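Nisin biosynthesis protein nisC (Lactococcus lactis subsp. lactis, PDB 2G0D) is the zinc-containing cyclase of nisin biosynthesis, which probably closes the thioether rings of the lantibiotic by adding cysteine thiols to dehydrated residues. Local coordinates at residues L44-N49 with S389-Y394; G39-L44 with N62-I67; L287-G292 with Y299-A304; L215-I220 with F402-K407. One frame throughout, in Å; residues are numbered along the deposited sequence.

How the contacts relate
From the N terminus, helix 37-45 supplies the first segments of two contacts. Contact 2 closes a short loop, joining this helix to helix 53-74. Contact 1 starts from the end of the same helix, shares Leu44 with contact 2 and crosses it, reaching some 340 residues on to the loop after helix 376-387. Contact 4 opens at helix 208-221, closes near the C terminus and so crosses contact 1. The local helical hairpin of contact 3 falls within both long loops; its Tyr290 also touches Phe402 and Phe405 of contact 4. Together they tie early, central and C-terminal parts of the alpha toroid, with contacts 2 and 3 on opposite sides of its centre.

Contact 1: residues L44-N49 with S389-Y394; sequences LAELKN and SINFTY
Glu46 turns its carboxylate to the backbone of Phe392 and Thr393, where the end of helix 37-45 meets the loop that follows helix 376-387. A type I turn from Ala45 to Lys48 presents the side chain; its CG lies beside the backbone N, and a bend at chi2 (-59°) carries CD across to the other segment. OE1 takes the amide of Phe392 on its syn side, with N at 2.9 Å. OE2 is gripped twice from one face of the carboxylate: Thr393 OG1 donates to it at 2.6 Å, and Thr393 N lies 2.8 Å from it, well above the plane. Just beside this knot the methyls pack hard, Ala45 CB lying only 3.4 Å from Thr393 CG2; a small alanine suits this close approach.

The other side is looser and faces solvent. Phe392 packs its ring against the turn, and Lys48 CB rests over the ring centre in a CH-pi contact, 3.8 Å from the centroid, while the extended remainder of the lysine leads away. Asn49 OD1 comes to the ring edge, 3.8 Å from Phe392 CE2, a polar group that can also face water.

Both ends of the carboxylate have further support: Lys385 forms a salt bridge with OE1 and also bonds Ile390 O, while Thr393 OG1 accepts from Trp395 N. With several donors and a lysine gathered round a buried acid, Glu46 is probably held ionised, and its carboxylate accepts two backbone N-H groups of a segment that has no regular secondary structure.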
# COMPACT_ATOMS: atom_id res chain seq x y z
N LEU A 44 3.04 17.45 3.73
CA LEU A 44 3.55 18.83 3.65
C LEU A 44 4.24 19.09 2.32
O LEU A 44 4.13 20.18 1.76
CB LEU A 44 4.53 19.12 4.80
CG LEU A 44 4.04 19.32 6.24
CD1 LEU A 44 5.22 19.48 7.21
CD2 LEU A 44 3.13 20.52 6.36
N ALA A 45 4.95 18.07 1.84
CA ALA A 45 5.73 18.16 0.61
C ALA A 45 4.83 18.35 -0.58
O ALA A 45 5.17 19.04 -1.52
CB ALA A 45 6.61 16.94 0.44
N GLU A 46 3.66 17.72 -0.52
CA GLU A 46 2.64 17.87 -1.55
C GLU A 46 1.94 19.22 -1.57
O GLU A 46 1.05 19.45 -2.39
CB GLU A 46 1.58 16.79 -1.36
CG GLU A 46 2.00 15.45 -1.87
CD GLU A 46 2.36 15.41 -3.36
OE1 GLU A 46 2.17 16.44 -4.06
OE2 GLU A 46 2.84 14.34 -3.80
N LEU A 47 2.33 20.12 -0.67
CA LEU A 47 1.68 21.41 -0.56
C LEU A 47 2.58 22.52 -1.10
O LEU A 47 2.35 23.69 -0.82
CB LEU A 47 1.31 21.68 0.89
CG LEU A 47 0.32 20.73 1.56
CD1 LEU A 47 0.06 21.22 2.99
CD2 LEU A 47 -0.98 20.68 0.78
N LYS A 48 3.57 22.12 -1.90
CA LYS A 48 4.60 23.03 -2.41
C LYS A 48 4.06 24.21 -3.23
O LYS A 48 4.60 25.32 -3.15
CB LYS A 48 5.67 22.25 -3.22
CG LYS A 48 6.75 23.15 -3.79
CD LYS A 48 7.97 22.38 -4.28
CE LYS A 48 9.01 23.39 -4.82
NZ LYS A 48 10.32 22.78 -5.25
N ASN A 49 3.00 23.98 -4.01
CA ASN A 49 2.36 25.09 -4.71
C ASN A 49 1.78 26.14 -3.77
O ASN A 49 1.63 27.29 -4.17
CB ASN A 49 1.29 24.61 -5.72
CG ASN A 49 0.15 23.88 -5.05
OD1 ASN A 49 0.36 22.87 -4.38
ND2 ASN A 49 -1.07 24.39 -5.23
N SER A 389 -3.27 18.54 -8.97
CA SER A 389 -3.02 17.13 -9.28
C SER A 389 -1.57 16.75 -9.55
O SER A 389 -1.27 15.56 -9.58
CB SER A 389 -3.93 16.64 -10.43
OG SER A 389 -3.62 17.31 -11.63
N ILE A 390 -0.68 17.72 -9.77
CA ILE A 390 0.74 17.39 -9.84
C ILE A 390 1.19 16.84 -8.47
O ILE A 390 1.00 17.50 -7.44
CB ILE A 390 1.62 18.57 -10.31
CG1 ILE A 390 1.38 18.86 -11.80
CG2 ILE A 390 3.12 18.27 -10.11
CD1 ILE A 390 2.13 20.03 -12.33
N ASN A 391 1.74 15.62 -8.49
CA ASN A 391 2.32 15.01 -7.30
C ASN A 391 3.77 15.36 -7.21
O ASN A 391 4.56 14.97 -8.08
CB ASN A 391 2.17 13.47 -7.29
CG ASN A 391 0.77 13.03 -6.92
OD1 ASN A 391 0.61 12.15 -6.08
ND2 ASN A 391 -0.24 13.67 -7.51
N PHE A 392 4.11 16.10 -6.16
CA PHE A 392 5.48 16.44 -5.87
C PHE A 392 6.25 15.23 -5.26
O PHE A 392 7.48 15.19 -5.34
CB PHE A 392 5.52 17.63 -4.91
CG PHE A 392 4.90 18.88 -5.48
CD1 PHE A 392 5.57 19.64 -6.44
CD2 PHE A 392 3.63 19.30 -5.06
CE1 PHE A 392 4.99 20.79 -6.98
CE2 PHE A 392 3.04 20.45 -5.58
CZ PHE A 392 3.72 21.20 -6.55
N THR A 393 5.52 14.26 -4.71
CA THR A 393 6.14 13.15 -3.97
C THR A 393 5.72 11.83 -4.57
O THR A 393 4.85 11.79 -5.44
CB THR A 393 5.67 13.12 -2.48
OG1 THR A 393 4.29 12.73 -2.41
CG2 THR A 393 5.85 14.48 -1.78
N TYR A 394 6.30 10.73 -4.05
CA TYR A 394 5.88 9.39 -4.45
C TYR A 394 4.95 8.73 -3.45
O TYR A 394 4.93 7.50 -3.34
CB TYR A 394 7.11 8.49 -4.76
CG TYR A 394 7.98 9.00 -5.89
CD1 TYR A 394 7.76 8.59 -7.20
CD2 TYR A 394 8.99 9.93 -5.64
CE1 TYR A 394 8.56 9.09 -8.26
CE2 TYR A 394 9.78 10.45 -6.67
CZ TYR A 394 9.57 10.02 -7.98
OH TYR A 394 10.39 10.52 -8.97

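Contact 2: residues G39-L44 with N62-I67; sequences GIILML and NYIEYI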
# COMPACT_ATOMS: atom_id res chain seq x y z
N GLY A 39 4.93 10.10 7.00
CA GLY A 39 3.58 10.48 6.48
C GLY A 39 3.34 11.98 6.53
O GLY A 39 2.78 12.58 5.60
N ILE A 40 3.84 12.62 7.59
CA ILE A 40 3.73 14.06 7.73
C ILE A 40 4.56 14.83 6.69
O ILE A 40 4.07 15.79 6.09
CB ILE A 40 4.14 14.52 9.16
CG1 ILE A 40 3.35 13.73 10.21
CG2 ILE A 40 3.91 16.00 9.33
CD1 ILE A 40 1.82 13.71 10.03
N ILE A 41 5.81 14.39 6.49
CA ILE A 41 6.69 14.92 5.46
C ILE A 41 6.02 14.82 4.09
O ILE A 41 6.05 15.78 3.34
CB ILE A 41 8.06 14.15 5.45
CG1 ILE A 41 8.89 14.51 6.71
CG2 ILE A 41 8.85 14.43 4.19
CD1 ILE A 41 10.04 13.50 7.03
N LEU A 42 5.38 13.68 3.78
CA LEU A 42 4.67 13.53 2.48
C LEU A 42 3.53 14.51 2.28
O LEU A 42 3.43 15.15 1.24
CB LEU A 42 4.20 12.10 2.22
CG LEU A 42 5.38 11.15 1.94
CD1 LEU A 42 4.96 9.69 2.02
CD2 LEU A 42 6.00 11.45 0.55
N MET A 43 2.70 14.66 3.31
CA MET A 43 1.57 15.57 3.25
C MET A 43 2.02 17.01 3.01
O MET A 43 1.45 17.71 2.20
CB MET A 43 0.73 15.49 4.52
CG MET A 43 -0.29 16.64 4.62
SD MET A 43 -0.86 16.97 6.28
CE MET A 43 0.57 17.73 6.99
N LEU A 44 3.04 17.45 3.73
CA LEU A 44 3.55 18.83 3.65
C LEU A 44 4.24 19.09 2.32
O LEU A 44 4.13 20.18 1.76
CB LEU A 44 4.53 19.12 4.80
CG LEU A 44 4.04 19.32 6.24
CD1 LEU A 44 5.22 19.48 7.21
CD2 LEU A 44 3.13 20.52 6.36
N ASN A 62 13.40 20.10 9.27
CA ASN A 62 13.40 19.87 10.71
C ASN A 62 13.12 18.41 11.03
O ASN A 62 13.85 17.78 11.79
CB ASN A 62 12.36 20.76 11.40
CG ASN A 62 12.80 22.21 11.50
OD1 ASN A 62 13.98 22.52 11.27
ND2 ASN A 62 11.86 23.10 11.83
N TYR A 63 12.03 17.88 10.45
CA TYR A 63 11.60 16.53 10.76
C TYR A 63 12.60 15.51 10.21
O TYR A 63 12.81 14.46 10.82
CB TYR A 63 10.18 16.28 10.21
CG TYR A 63 9.10 17.21 10.75
CD1 TYR A 63 9.26 17.87 11.98
CD2 TYR A 63 7.92 17.40 10.05
CE1 TYR A 63 8.27 18.71 12.48
CE2 TYR A 63 6.91 18.22 10.54
CZ TYR A 63 7.10 18.88 11.76
OH TYR A 63 6.11 19.70 12.24
N ILE A 64 13.22 15.82 9.06
CA ILE A 64 14.26 14.97 8.50
C ILE A 64 15.50 14.93 9.41
O ILE A 64 15.98 13.85 9.77
CB ILE A 64 14.65 15.38 7.06
CG1 ILE A 64 13.52 15.06 6.06
CG2 ILE A 64 15.90 14.65 6.62
CD1 ILE A 64 13.66 15.77 4.76
N GLU A 65 16.01 16.09 9.79
CA GLU A 65 17.14 16.12 10.71
C GLU A 65 16.79 15.39 12.01
O GLU A 65 17.60 14.61 12.53
CB GLU A 65 17.66 17.54 10.95
CG GLU A 65 18.58 18.06 9.81
CD GLU A 65 19.69 17.08 9.37
OE1 GLU A 65 20.77 17.01 10.05
OE2 GLU A 65 19.50 16.38 8.33
N TYR A 66 15.57 15.61 12.50
CA TYR A 66 15.10 14.88 13.68
C TYR A 66 15.09 13.37 13.43
O TYR A 66 15.41 12.61 14.33
CB TYR A 66 13.72 15.36 14.09
CG TYR A 66 13.13 14.67 15.29
CD1 TYR A 66 13.36 15.15 16.58
CD2 TYR A 66 12.32 13.53 15.14
CE1 TYR A 66 12.82 14.52 17.69
CE2 TYR A 66 11.76 12.90 16.24
CZ TYR A 66 12.02 13.40 17.53
OH TYR A 66 11.47 12.80 18.65
N ILE A 67 14.71 12.94 12.23
CA ILE A 67 14.75 11.52 11.89
C ILE A 67 16.18 10.94 11.87
O ILE A 67 16.42 9.89 12.48
CB ILE A 67 14.02 11.18 10.55
CG1 ILE A 67 12.49 11.26 10.72
CG2 ILE A 67 14.43 9.80 10.06
CD1 ILE A 67 11.73 11.16 9.40
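Helices 39-44 and 62-67 run nearly antiparallel, at 159° with axes 10.7 Å apart, and come nearest at Ile41 and Tyr63, whose CA atoms are 7.4 Å apart. So wide a spacing calls for long side chains, and branched aliphatics and a tyrosine supply them. With CD1 swung out to an extended chi2 (162°), Ile41 meets Ile67 tip to tip, CD1 to CD1 at 3.7 Å. The same Ile41 CD1 lies 3.9 Å from CG1 of Ile64, whose side chain runs across it at about a right angle. Lower on Ile41, CG1 passes CB of Tyr63, the two side chains sliding by in opposite directions.

The Tyr63 ring carries the rest of the contact: CE2 meets Ile40 CG2 and Leu44 CD1, from residues one helical turn apart, each at 3.9 Å, Leu44 crossing at about a right angle. No hydrogen bond joins the segments; the tyrosine hydroxyl instead reaches Asp16.

As consecutive helices, 37-45 and 53-74 form an antiparallel hairpin of the alpha toroid. Asp16 belongs to helix 3-20, whose Val8, Ile12 and Trp15 pack on Leu44, Tyr63 and Ile40, while Met43 leads from helix 37-45 to Ile380 and Leu381 of helix 376-387.

Contact 3: residues L287-G292 with Y299-A304; sequences LYLYGG and YFVDKA
Gly292 brings bare backbone against Phe300, and the two CA atoms come within 4.6 Å of each other. Having no side chain, the glycine offers its CA directly to the edge of the Phe300 ring and to Phe300 CB at 3.5 Å. Val301 packs on the same glycine: its CG2 rests 3.5 Å from Gly292 C, while CG1, anti to the backbone N (chi1 174°), faces Leu289 CD1.

One turn along, Ala304 plays the corresponding small-residue role, its CB lying 3.4 Å from Leu289 N and 3.7 Å from Tyr288 CB. Glycine and alanine thus let the axes approach to 7.4 Å, at 155°, in the tight antiparallel helical hairpin formed by helices 281-294 and 298-314, one of the hairpins from which an alpha toroid is built. The neighbouring oxygens Tyr288 O and Phe300 O are both acceptors and form no bond with each other; each takes the amide of its own helix, from Gly292 N and Ala304 N.

Tyr288 places CG beside its backbone N (chi1 -81°), and its ring crosses the Lys303 side chain obliquely, CE1 to CD at 3.8 Å. Lys303 is stretched out along its methylenes, the apolar part lying by the tyrosine and NZ forming salt bridges with Glu240 and Glu243; Tyr288 OH bonds Glu240 too. Leu289 meets Ala304 with CB, 3.8 Å from Ala304 CB, and also packs on Phe337 and Leu341 of helix 327-341.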
# COMPACT_ATOMS: atom_id res chain seq x y z
N LEU A 287 -5.40 -5.50 -8.46
CA LEU A 287 -4.85 -6.73 -9.05
C LEU A 287 -5.35 -6.92 -10.50
O LEU A 287 -4.56 -7.21 -11.38
CB LEU A 287 -5.22 -7.96 -8.21
CG LEU A 287 -4.84 -9.32 -8.83
CD1 LEU A 287 -3.31 -9.51 -8.93
CD2 LEU A 287 -5.46 -10.47 -8.04
N TYR A 288 -6.64 -6.75 -10.73
CA TYR A 288 -7.21 -7.05 -12.03
C TYR A 288 -6.78 -5.97 -13.03
O TYR A 288 -6.52 -6.25 -14.21
CB TYR A 288 -8.74 -7.14 -11.93
CG TYR A 288 -9.28 -8.48 -11.42
CD1 TYR A 288 -9.73 -9.45 -12.32
CD2 TYR A 288 -9.34 -8.77 -10.05
CE1 TYR A 288 -10.23 -10.69 -11.89
CE2 TYR A 288 -9.85 -10.01 -9.60
CZ TYR A 288 -10.30 -10.96 -10.53
OH TYR A 288 -10.81 -12.18 -10.13
N LEU A 289 -6.70 -4.74 -12.54
CA LEU A 289 -6.33 -3.61 -13.35
C LEU A 289 -4.89 -3.83 -13.82
O LEU A 289 -4.63 -3.87 -15.03
CB LEU A 289 -6.46 -2.32 -12.50
CG LEU A 289 -5.97 -1.05 -13.19
CD1 LEU A 289 -6.80 -0.87 -14.49
CD2 LEU A 289 -6.06 0.17 -12.30
N TYR A 290 -3.98 -3.97 -12.85
CA TYR A 290 -2.56 -4.14 -13.11
C TYR A 290 -2.25 -5.42 -13.87
O TYR A 290 -1.45 -5.41 -14.80
CB TYR A 290 -1.76 -4.07 -11.81
CG TYR A 290 -1.83 -2.71 -11.08
CD1 TYR A 290 -1.97 -1.50 -11.79
CD2 TYR A 290 -1.69 -2.65 -9.71
CE1 TYR A 290 -2.00 -0.26 -11.12
CE2 TYR A 290 -1.73 -1.43 -9.03
CZ TYR A 290 -1.88 -0.25 -9.73
OH TYR A 290 -1.93 0.94 -9.04
N GLY A 291 -2.86 -6.54 -13.46
CA GLY A 291 -2.74 -7.82 -14.20
C GLY A 291 -3.20 -7.68 -15.64
O GLY A 291 -2.50 -8.09 -16.58
N GLY A 292 -4.37 -7.06 -15.82
CA GLY A 292 -4.94 -6.82 -17.14
C GLY A 292 -4.08 -5.97 -18.05
O GLY A 292 -3.94 -6.26 -19.25
N TYR A 299 -10.31 -8.32 -20.75
CA TYR A 299 -11.29 -8.85 -19.82
C TYR A 299 -10.95 -8.49 -18.36
O TYR A 299 -11.82 -8.01 -17.62
CB TYR A 299 -11.44 -10.38 -19.99
CG TYR A 299 -12.18 -11.07 -18.85
CD1 TYR A 299 -13.56 -10.91 -18.68
CD2 TYR A 299 -11.48 -11.84 -17.91
CE1 TYR A 299 -14.24 -11.53 -17.61
CE2 TYR A 299 -12.15 -12.45 -16.84
CZ TYR A 299 -13.53 -12.29 -16.71
OH TYR A 299 -14.18 -12.89 -15.66
N PHE A 300 -9.70 -8.72 -17.95
CA PHE A 300 -9.24 -8.33 -16.60
C PHE A 300 -9.39 -6.83 -16.36
O PHE A 300 -9.82 -6.42 -15.29
CB PHE A 300 -7.77 -8.70 -16.35
CG PHE A 300 -7.48 -10.19 -16.34
CD1 PHE A 300 -8.48 -11.13 -16.10
CD2 PHE A 300 -6.18 -10.64 -16.51
CE1 PHE A 300 -8.20 -12.50 -16.07
CE2 PHE A 300 -5.88 -12.01 -16.49
CZ PHE A 300 -6.90 -12.95 -16.27
N VAL A 301 -9.01 -6.00 -17.33
CA VAL A 301 -9.14 -4.57 -17.15
C VAL A 301 -10.61 -4.19 -17.00
O VAL A 301 -10.98 -3.51 -16.04
CB VAL A 301 -8.47 -3.76 -18.29
CG1 VAL A 301 -8.76 -2.28 -18.12
CG2 VAL A 301 -6.95 -3.98 -18.29
N ASP A 302 -11.46 -4.67 -17.91
CA ASP A 302 -12.91 -4.42 -17.84
C ASP A 302 -13.52 -4.94 -16.51
O ASP A 302 -14.39 -4.29 -15.93
CB ASP A 302 -13.65 -4.98 -19.09
CG ASP A 302 -13.26 -4.25 -20.41
OD1 ASP A 302 -12.58 -3.19 -20.33
OD2 ASP A 302 -13.62 -4.74 -21.53
N LYS A 303 -13.06 -6.09 -16.03
CA LYS A 303 -13.55 -6.61 -14.74
C LYS A 303 -13.11 -5.70 -13.61
O LYS A 303 -13.91 -5.39 -12.73
CB LYS A 303 -13.05 -8.01 -14.45
CG LYS A 303 -13.80 -8.65 -13.28
CD LYS A 303 -13.70 -10.16 -13.26
CE LYS A 303 -14.43 -10.71 -12.05
NZ LYS A 303 -14.69 -12.14 -12.14
N ALA A 304 -11.85 -5.26 -13.63
CA ALA A 304 -11.34 -4.35 -12.60
C ALA A 304 -12.33 -3.20 -12.36
O ALA A 304 -12.65 -2.88 -11.23
CB ALA A 304 -9.94 -3.82 -12.95

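Contact 4: residues L215-I220 with F402-K407; sequences LAYAHI and FDDFLK
Tyr217 and Phe402 lie face to face, ring centroids 3.6 Å apart and planes only 1° from parallel. With CG anti to the backbone N, Tyr217 sends its ring out from helix 208-221 under that of Phe402, and the rings overlap almost fully. Two aromatic residues suit this site because their flat faces can pack closely over a wide area.

Apolar contacts extend the layer. Phe405 CD1 lies at the edge of the Tyr217 ring, 3.7 Å from Tyr217 CD1. On one face of Phe405 sits Ile220, whose CG1 occupies the crowded position between N and the carbonyl carbon; this CG1 stands 3.9 Å from the Phe405 centroid, 10° off the normal, a CH-pi contact. Ile220 CG2 also meets Phe405 CE2 at 3.6 Å. Tyr290 stacks on Phe405 and meets the Phe402 ring at an angle, so the aromatic cluster extends to a second helix, 281-294.

The hydrogen bond across the two segments lies at the rim of the stack. Tyr217 OH donates to the syn lone pair of Asp404 OD2 at 2.8 Å, the carboxylate lying by the edge of the ring and turned against its plane. Lys221 forms a salt bridge with the same OD2. The acid is therefore probably ionised, and the tyrosine pairs aromatic packing with a polar end satisfied by the carboxylate, whose probable charge Lys221 would balance.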
# COMPACT_ATOMS: atom_id res chain seq x y z
N LEU A 215 4.04 -8.02 -8.54
CA LEU A 215 4.58 -8.77 -9.69
C LEU A 215 4.21 -8.22 -11.06
O LEU A 215 5.03 -8.27 -11.99
CB LEU A 215 4.20 -10.24 -9.62
CG LEU A 215 4.77 -10.98 -8.41
CD1 LEU A 215 4.18 -12.39 -8.38
CD2 LEU A 215 6.32 -11.04 -8.39
N ALA A 216 2.97 -7.73 -11.19
CA ALA A 216 2.53 -7.07 -12.41
C ALA A 216 3.33 -5.78 -12.62
O ALA A 216 3.83 -5.52 -13.72
CB ALA A 216 1.03 -6.77 -12.34
N TYR A 217 3.43 -4.97 -11.56
CA TYR A 217 4.20 -3.72 -11.61
C TYR A 217 5.66 -3.96 -11.95
O TYR A 217 6.18 -3.29 -12.80
CB TYR A 217 4.06 -2.90 -10.32
CG TYR A 217 4.74 -1.54 -10.33
CD1 TYR A 217 4.44 -0.57 -11.29
CD2 TYR A 217 5.68 -1.20 -9.34
CE1 TYR A 217 5.05 0.68 -11.28
CE2 TYR A 217 6.28 0.06 -9.32
CZ TYR A 217 5.96 0.99 -10.28
OH TYR A 217 6.57 2.22 -10.27
N ALA A 218 6.30 -4.93 -11.29
CA ALA A 218 7.67 -5.39 -11.65
C ALA A 218 7.81 -5.74 -13.13
O ALA A 218 8.74 -5.27 -13.76
CB ALA A 218 8.10 -6.60 -10.77
N HIS A 219 6.89 -6.53 -13.69
CA HIS A 219 6.89 -6.81 -15.13
C HIS A 219 6.90 -5.55 -16.03
O HIS A 219 7.73 -5.45 -16.92
CB HIS A 219 5.75 -7.74 -15.56
CG HIS A 219 5.72 -8.00 -17.04
ND1 HIS A 219 4.72 -7.53 -17.86
CD2 HIS A 219 6.59 -8.65 -17.85
CE1 HIS A 219 4.95 -7.91 -19.10
NE2 HIS A 219 6.09 -8.59 -19.12
N ILE A 220 5.99 -4.60 -15.79
CA ILE A 220 5.97 -3.39 -16.61
C ILE A 220 7.24 -2.56 -16.41
O ILE A 220 7.65 -1.83 -17.31
CB ILE A 220 4.67 -2.50 -16.45
CG1 ILE A 220 4.57 -1.88 -15.05
CG2 ILE A 220 3.41 -3.24 -16.90
CD1 ILE A 220 5.12 -0.47 -15.01
N PHE A 402 0.04 3.16 -9.00
CA PHE A 402 1.21 3.31 -9.85
C PHE A 402 0.88 4.20 -11.05
O PHE A 402 0.40 3.71 -12.09
CB PHE A 402 1.65 1.91 -10.32
CG PHE A 402 2.03 0.96 -9.20
CD1 PHE A 402 2.97 1.33 -8.21
CD2 PHE A 402 1.51 -0.35 -9.17
CE1 PHE A 402 3.35 0.45 -7.18
CE2 PHE A 402 1.87 -1.25 -8.15
CZ PHE A 402 2.83 -0.86 -7.16
N ASP A 403 1.11 5.51 -10.88
CA ASP A 403 0.83 6.54 -11.88
C ASP A 403 1.65 6.35 -13.13
O ASP A 403 1.25 6.80 -14.21
CB ASP A 403 1.11 7.96 -11.36
CG ASP A 403 0.08 8.45 -10.35
OD1 ASP A 403 -0.90 7.70 -10.02
OD2 ASP A 403 0.28 9.59 -9.85
N ASP A 404 2.79 5.66 -12.99
CA ASP A 404 3.72 5.37 -14.11
C ASP A 404 3.51 4.01 -14.77
O ASP A 404 4.33 3.61 -15.62
CB ASP A 404 5.17 5.46 -13.62
CG ASP A 404 5.50 4.40 -12.55
OD1 ASP A 404 4.58 3.93 -11.82
OD2 ASP A 404 6.69 4.05 -12.41
N PHE A 405 2.43 3.33 -14.42
CA PHE A 405 2.20 1.97 -14.86
C PHE A 405 2.25 1.83 -16.40
O PHE A 405 2.60 0.77 -16.91
CB PHE A 405 0.84 1.43 -14.33
CG PHE A 405 0.79 -0.08 -14.27
CD1 PHE A 405 1.22 -0.76 -13.12
CD2 PHE A 405 0.34 -0.83 -15.36
CE1 PHE A 405 1.22 -2.18 -13.06
CE2 PHE A 405 0.33 -2.24 -15.30
CZ PHE A 405 0.79 -2.91 -14.15
N LEU A 406 1.88 2.90 -17.11
CA LEU A 406 1.82 2.84 -18.57
C LEU A 406 2.86 3.75 -19.19
O LEU A 406 2.77 4.08 -20.36
CB LEU A 406 0.41 3.17 -19.09
CG LEU A 406 -0.69 2.19 -18.67
CD1 LEU A 406 -2.10 2.84 -18.80
CD2 LEU A 406 -0.60 0.86 -19.44
N LYS A 407 3.84 4.18 -18.39
CA LYS A 407 4.94 4.99 -18.91
C LYS A 407 6.07 4.11 -19.43
O LYS A 407 6.99 4.59 -20.11
CB LYS A 407 5.47 5.96 -17.85
CG LYS A 407 4.45 7.00 -17.38
CD LYS A 407 3.80 7.72 -18.53
CE LYS A 407 2.75 8.68 -18.01
NZ LYS A 407 2.17 9.47 -19.11